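Long-range contacts in ADP-ribosylation factor-binding protein GGA2 (Saccharomyces cerevisiae, PDB 3MNM), which may help regulate membrane traffic through the trans-Golgi network, its GAE domain, the part described here, binding the accessory proteins Ent3 and Ent5: residues S16-I21 against V103-N108; F23-E28 against A116-P121. All coordinates share one frame; numbering follows the deposited sequence. Where two conformers were deposited one is given.

In the fold
Both contacts lie in the Ig-like beta sandwich that forms the GAE domain, and both draw on strand 19-27. Contact 1 uses its beginning, against strand 100-107; contact 2 uses its later part, against the chain that follows strand 110-117. Since 100-107 and 110-117 are neighbours in one sheet, contact 1 joins the two sheets directly, while contact 2 ties the first sheet to the tail leaving the second, on the opposite side of the chain's centre and with about 20 Å between the contact centres. Contact 1 is the more buried and runs from an aliphatic core to a polar edge around a tyrosine hydroxyl. Contact 2, partly buried, is wholly apolar, made of two phenylalanines, aliphatic branches and a proline ring.

Contact 1. Residues S16-I21 against V103-N108; sequences SPNLKI and VNYSVN
Leu19 and Val103 meet tip to tip at the apolar centre, with Leu19 CD2 3.8 Å from Val103 CG1. The first torsion of Leu19 sets CG anti to the backbone N (chi1 -178°). Its CD2 also rests against the Tyr105 ring, 3.8 Å from Tyr105 CE1, as the two side chains slide past each other in opposite directions. Ile21 adds a looser touch, its CD1 4.2 Å from Val103 CG1. Branched aliphatic residues suit this layer because their methyls fill the gap between the strands: the axes of 19-21 and 103-107 come within 10.8 Å, their directions 150° apart, close to antiparallel.

Farther out, the long tyrosine carries a polar atom across the gap while its ring remains in the apolar layer. Asn18 brings CB to 3.4 Å from Tyr105 OH, its amide plane turned almost perpendicular to the ring (87°). From there Asn18 ND2 gives a weak hydrogen bond of 3.4 Å to Tyr105 OH, and it also lies against Val107 CG1. The stronger partner of the hydroxyl is Glu114, which is hydrogen-bonded to Ser16 OG as well and so links the phenol to the turn. Ser16 OG in turn accepts from Asn18 N at 3.1 Å, an ST turn. Leu19 N also donates to Ser16 OG, at 3.0 Å, completing an ST motif; serine fits because its short side chain can fold back onto its own backbone.

This is face-to-face packing in a beta sandwich. Strand 19-27 pairs with 10-15, 33-34 and 38-41 in one sheet, while 100-107 pairs with 110-117, 47-48 and 50-55 in the other; Ile47 touches both Leu19 and Tyr105, and Leu50 and Phe52 touch Val103.

Contact 2. Residues F23-E28 against A116-P121; sequences FEISRE and AVFTLP
Phe23 turns the edge of its ring toward the face of Phe118 in an offset edge-to-face pair, the planes at 87° and the centroids 5.2 Å apart. CD1 and CE1 of Phe23 do the touching, with Phe23 CD1 3.6 Å from Phe118 CE2. The two flat rings span the gap between strand 19-27 and the tail, filling it with apolar surface. Ile25 supplies the second half: its CD1 meets the Pro121 ring tip to tip, 3.4 Å from Pro121 CD, which is tight for two carbons, and lies 3.6 Å from Leu120 CG. CG1 of Ile25 is anti to the carbonyl carbon (chi1 -57°), and the slim methyl end of that branch fits against the compact proline ring. The same methyl lies at the edge of the Phe118 ring, near its plane.

In the Ig-like sandwich, Phe23 and Ile25, the latter at the break in strand 19-27, pack on the chain leaving strand 110-117. An alanine in place of Phe23 would probably leave the face of Phe118 without its aromatic mate and open a gap beside Val13. Val13 of strand 10-15 touches both phenylalanine rings, Thr11 packs on Phe118 and Pro121, and Trp101 touches Phe118.

Contact 1. Residues S16-I21 against V103-N108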
loop_
_atom_site.group_PDB
_atom_site.type_symbol
_atom_site.label_atom_id
_atom_site.label_comp_id
_atom_site.label_asym_id
_atom_site.label_seq_id
_atom_site.Cartn_x
_atom_site.Cartn_y
_atom_site.Cartn_z
ATOM N N SER A 16 -1.444 2.500 11.939
ATOM C CA SER A 16 -1.926 1.727 13.053
ATOM C C SER A 16 -0.865 1.796 14.150
ATOM O O SER A 16 0.120 2.519 14.000
ATOM C CB SER A 16 -2.172 0.277 12.621
ATOM O OG SER A 16 -0.936 -0.416 12.479
ATOM N N PRO A 17 -1.066 1.064 15.251
ATOM C CA PRO A 17 -0.033 1.052 16.296
ATOM C C PRO A 17 1.289 0.492 15.773
ATOM O O PRO A 17 2.348 0.839 16.296
ATOM C CB PRO A 17 -0.610 0.108 17.352
ATOM C CG PRO A 17 -2.113 0.161 17.132
ATOM C CD PRO A 17 -2.275 0.322 15.649
ATOM N N ASN A 18 1.230 -0.358 14.751
ATOM C CA ASN A 18 2.444 -1.046 14.280
ATOM C C ASN A 18 2.930 -0.636 12.897
ATOM O O ASN A 18 4.097 -0.845 12.573
ATOM C CB ASN A 18 2.221 -2.554 14.233
ATOM C CG ASN A 18 1.723 -3.115 15.535
ATOM O OD1 ASN A 18 2.285 -2.845 16.593
ATOM N ND2 ASN A 18 0.668 -3.928 15.464
ATOM N N LEU A 19 2.040 -0.096 12.062
ATOM C CA LEU A 19 2.313 -0.039 10.632
ATOM C C LEU A 19 1.764 1.218 9.983
ATOM O O LEU A 19 0.589 1.565 10.159
ATOM C CB LEU A 19 1.714 -1.271 9.924
ATOM C CG LEU A 19 1.960 -1.391 8.412
ATOM C CD1 LEU A 19 3.449 -1.660 8.120
ATOM C CD2 LEU A 19 1.094 -2.483 7.771
ATOM N N LYS A 20 2.618 1.877 9.221
ATOM C CA LYS A 20 2.218 3.035 8.435
ATOM C C LYS A 20 2.234 2.670 6.952
ATOM O O LYS A 20 3.219 2.137 6.454
ATOM C CB LYS A 20 3.158 4.207 8.720
ATOM C CG LYS A 20 2.927 5.442 7.859
ATOM C CD LYS A 20 4.058 6.448 8.098
ATOM C CE LYS A 20 3.565 7.861 8.316
ATOM N NZ LYS A 20 4.719 8.777 8.626
ATOM N N ILE A 21 1.130 2.934 6.252
ATOM C CA ILE A 21 1.044 2.656 4.823
ATOM C C ILE A 21 0.849 3.958 4.076
ATOM O O ILE A 21 -0.051 4.731 4.415
ATOM C CB ILE A 21 -0.140 1.717 4.464
ATOM C CG1 ILE A 21 -0.120 0.438 5.319
ATOM C CG2 ILE A 21 -0.153 1.433 2.935
ATOM C CD1 ILE A 21 -1.339 -0.488 5.100
ATOM N N VAL A 103 -4.054 -5.783 4.764
ATOM C CA VAL A 103 -2.707 -6.226 5.092
ATOM C C VAL A 103 -2.760 -7.202 6.269
ATOM O O VAL A 103 -3.509 -7.011 7.229
ATOM C CB VAL A 103 -1.750 -5.026 5.366
ATOM C CG1 VAL A 103 -2.086 -4.338 6.688
ATOM C CG2 VAL A 103 -0.278 -5.483 5.338
ATOM N N ASN A 104 -1.987 -8.277 6.162
ATOM C CA ASN A 104 -1.845 -9.245 7.247
ATOM C C ASN A 104 -0.360 -9.355 7.516
ATOM O O ASN A 104 0.428 -9.367 6.575
ATOM C CB ASN A 104 -2.367 -10.624 6.818
ATOM C CG ASN A 104 -3.868 -10.670 6.724
ATOM O OD1 ASN A 104 -4.437 -10.257 5.718
ATOM N ND2 ASN A 104 -4.525 -11.151 7.782
ATOM N N TYR A 105 0.021 -9.402 8.784
ATOM C CA TYR A 105 1.433 -9.509 9.128
ATOM C C TYR A 105 1.583 -10.028 10.546
ATOM O O TYR A 105 0.606 -10.124 11.298
ATOM C CB TYR A 105 2.138 -8.151 8.969
ATOM C CG TYR A 105 1.566 -7.047 9.832
ATOM C CD1 TYR A 105 0.526 -6.244 9.362
ATOM C CD2 TYR A 105 2.066 -6.798 11.108
ATOM C CE1 TYR A 105 -0.009 -5.232 10.144
ATOM C CE2 TYR A 105 1.539 -5.776 11.897
ATOM C CZ TYR A 105 0.505 -4.999 11.406
ATOM O OH TYR A 105 -0.031 -3.996 12.188
ATOM N N SER A 106 2.814 -10.372 10.917
ATOM C CA SER A 106 3.123 -10.824 12.270
ATOM C C SER A 106 3.973 -9.778 12.988
ATOM O O SER A 106 4.881 -9.200 12.384
ATOM C CB SER A 106 3.912 -12.142 12.208
ATOM O OG SER A 106 3.335 -13.065 11.303
ATOM N N VAL A 107 3.702 -9.551 14.270
ATOM C CA VAL A 107 4.531 -8.665 15.090
ATOM C C VAL A 107 4.371 -9.077 16.558
ATOM O O VAL A 107 3.279 -9.439 16.990
ATOM C CB VAL A 107 4.179 -7.165 14.883
ATOM C CG1 VAL A 107 2.766 -6.864 15.377
ATOM C CG2 VAL A 107 5.191 -6.265 15.586
ATOM N N ASN A 108 5.468 -9.064 17.314
ATOM C CA ASN A 108 5.421 -9.510 18.716
ATOM C C ASN A 108 4.850 -10.928 18.911
ATOM O O ASN A 108 4.163 -11.200 19.896
ATOM C CB ASN A 108 4.608 -8.523 19.562
ATOM C CG ASN A 108 5.145 -7.106 19.496
ATOM O OD1 ASN A 108 6.330 -6.867 19.725
ATOM N ND2 ASN A 108 4.266 -6.152 19.202
#

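Contact 2. Residues F23-E28 against A116-P121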
loop_
_atom_site.group_PDB
_atom_site.type_symbol
_atom_site.label_atom_id
_atom_site.label_comp_id
_atom_site.label_asym_id
_atom_site.label_seq_id
_atom_site.Cartn_x
_atom_site.Cartn_y
_atom_site.Cartn_z
ATOM N N PHE A 23 0.897 5.804 -0.089
ATOM C CA PHE A 23 0.982 5.661 -1.536
ATOM C C PHE A 23 1.671 6.883 -2.133
ATOM O O PHE A 23 1.438 8.012 -1.697
ATOM C CB PHE A 23 -0.400 5.590 -2.192
ATOM C CG PHE A 23 -1.185 4.338 -1.888
ATOM C CD1 PHE A 23 -2.553 4.311 -2.104
ATOM C CD2 PHE A 23 -0.569 3.201 -1.407
ATOM C CE1 PHE A 23 -3.300 3.164 -1.834
ATOM C CE2 PHE A 23 -1.307 2.057 -1.132
ATOM C CZ PHE A 23 -2.672 2.039 -1.348
ATOM N N GLU A 24 2.512 6.647 -3.127
ATOM C CA GLU A 24 2.927 7.707 -4.042
ATOM C C GLU A 24 2.133 7.518 -5.323
ATOM O O GLU A 24 2.265 6.494 -5.997
ATOM C CB GLU A 24 4.445 7.679 -4.294
ATOM C CG GLU A 24 5.269 8.351 -3.194
ATOM C CD GLU A 24 6.781 8.310 -3.441
ATOM O OE1 GLU A 24 7.215 7.873 -4.531
ATOM O OE2 GLU A 24 7.539 8.704 -2.527
ATOM N N ILE A 25 1.285 8.499 -5.643
ATOM C CA ILE A 25 0.386 8.399 -6.782
ATOM C C ILE A 25 0.716 9.479 -7.798
ATOM O O ILE A 25 0.832 10.649 -7.439
ATOM C CB ILE A 25 -1.087 8.548 -6.346
ATOM C CG1 ILE A 25 -1.431 7.500 -5.282
ATOM C CG2 ILE A 25 -2.045 8.450 -7.555
ATOM C CD1 ILE A 25 -2.768 7.733 -4.616
ATOM N N SER A 26 0.872 9.082 -9.055
ATOM C CA SER A 26 1.121 10.045 -10.130
ATOM C C SER A 26 0.435 9.623 -11.423
ATOM O O SER A 26 0.252 8.437 -11.679
ATOM C CB SER A 26 2.623 10.221 -10.360
ATOM O OG SER A 26 3.243 9.000 -10.739
ATOM N N ARG A 27 0.043 10.591 -12.243
ATOM C CA ARG A 27 -0.541 10.250 -13.528
ATOM C C ARG A 27 0.536 10.260 -14.596
ATOM O O ARG A 27 1.381 11.153 -14.630
ATOM C CB ARG A 27 -1.686 11.195 -13.903
ATOM C CG ARG A 27 -2.268 10.913 -15.280
ATOM C CD ARG A 27 -3.576 11.651 -15.499
ATOM N NE ARG A 27 -4.634 11.147 -14.632
ATOM C CZ ARG A 27 -5.333 10.044 -14.879
ATOM N NH1 ARG A 27 -6.282 9.653 -14.040
ATOM N NH2 ARG A 27 -5.078 9.326 -15.968
ATOM N N GLU A 28 0.504 9.262 -15.469
ATOM C CA GLU A 28 1.497 9.157 -16.531
ATOM C C GLU A 28 0.889 9.297 -17.914
ATOM O O GLU A 28 1.553 9.721 -18.857
ATOM C CB GLU A 28 2.225 7.827 -16.434
ATOM C CG GLU A 28 3.095 7.725 -15.220
ATOM C CD GLU A 28 3.978 6.508 -15.257
ATOM O OE1 GLU A 28 3.770 5.652 -16.148
ATOM O OE2 GLU A 28 4.877 6.418 -14.398
ATOM N N ALA A 116 -9.151 -1.475 4.862
ATOM C CA ALA A 116 -10.010 -0.300 4.614
ATOM C C ALA A 116 -10.342 -0.127 3.144
ATOM O O ALA A 116 -9.825 -0.833 2.279
ATOM C CB ALA A 116 -9.353 0.972 5.100
ATOM N N VAL A 117 -11.205 0.859 2.890
ATOM C CA VAL A 117 -11.459 1.414 1.564
ATOM C C VAL A 117 -10.793 2.796 1.428
ATOM O O VAL A 117 -11.003 3.682 2.266
ATOM C CB VAL A 117 -12.963 1.572 1.350
ATOM C CG1 VAL A 117 -13.596 0.218 1.037
ATOM C CG2 VAL A 117 -13.598 2.194 2.603
ATOM N N PHE A 118 -9.992 2.982 0.378
ATOM C CA PHE A 118 -9.206 4.212 0.214
ATOM C C PHE A 118 -9.492 4.950 -1.100
ATOM O O PHE A 118 -9.410 4.374 -2.188
ATOM C CB PHE A 118 -7.699 3.918 0.337
ATOM C CG PHE A 118 -6.816 5.107 0.044
ATOM C CD1 PHE A 118 -6.523 6.034 1.035
ATOM C CD2 PHE A 118 -6.277 5.297 -1.222
ATOM C CE1 PHE A 118 -5.711 7.128 0.766
ATOM C CE2 PHE A 118 -5.469 6.390 -1.501
ATOM C CZ PHE A 118 -5.182 7.305 -0.506
ATOM N N THR A 119 -9.819 6.236 -0.988
ATOM C CA THR A 119 -10.104 7.061 -2.159
ATOM C C THR A 119 -8.862 7.816 -2.624
ATOM O O THR A 119 -8.296 8.618 -1.887
ATOM C CB THR A 119 -11.263 8.043 -1.887
ATOM O OG1 THR A 119 -12.475 7.303 -1.690
ATOM C CG2 THR A 119 -11.445 8.990 -3.074
ATOM N N LEU A 120 -8.437 7.543 -3.853
ATOM C CA LEU A 120 -7.242 8.169 -4.396
ATOM C C LEU A 120 -7.448 9.661 -4.619
ATOM O O LEU A 120 -8.545 10.093 -4.984
ATOM C CB LEU A 120 -6.822 7.507 -5.714
ATOM C CG LEU A 120 -5.902 6.285 -5.633
ATOM C CD1 LEU A 120 -6.533 5.183 -4.806
ATOM C CD2 LEU A 120 -5.545 5.781 -7.029
ATOM N N PRO A 121 -6.393 10.455 -4.391
ATOM C CA PRO A 121 -6.439 11.864 -4.783
ATOM C C PRO A 121 -6.538 11.948 -6.295
ATOM O O PRO A 121 -6.072 11.050 -6.999
ATOM C CB PRO A 121 -5.084 12.408 -4.316
ATOM C CG PRO A 121 -4.200 11.213 -4.212
ATOM C CD PRO A 121 -5.101 10.088 -3.788
#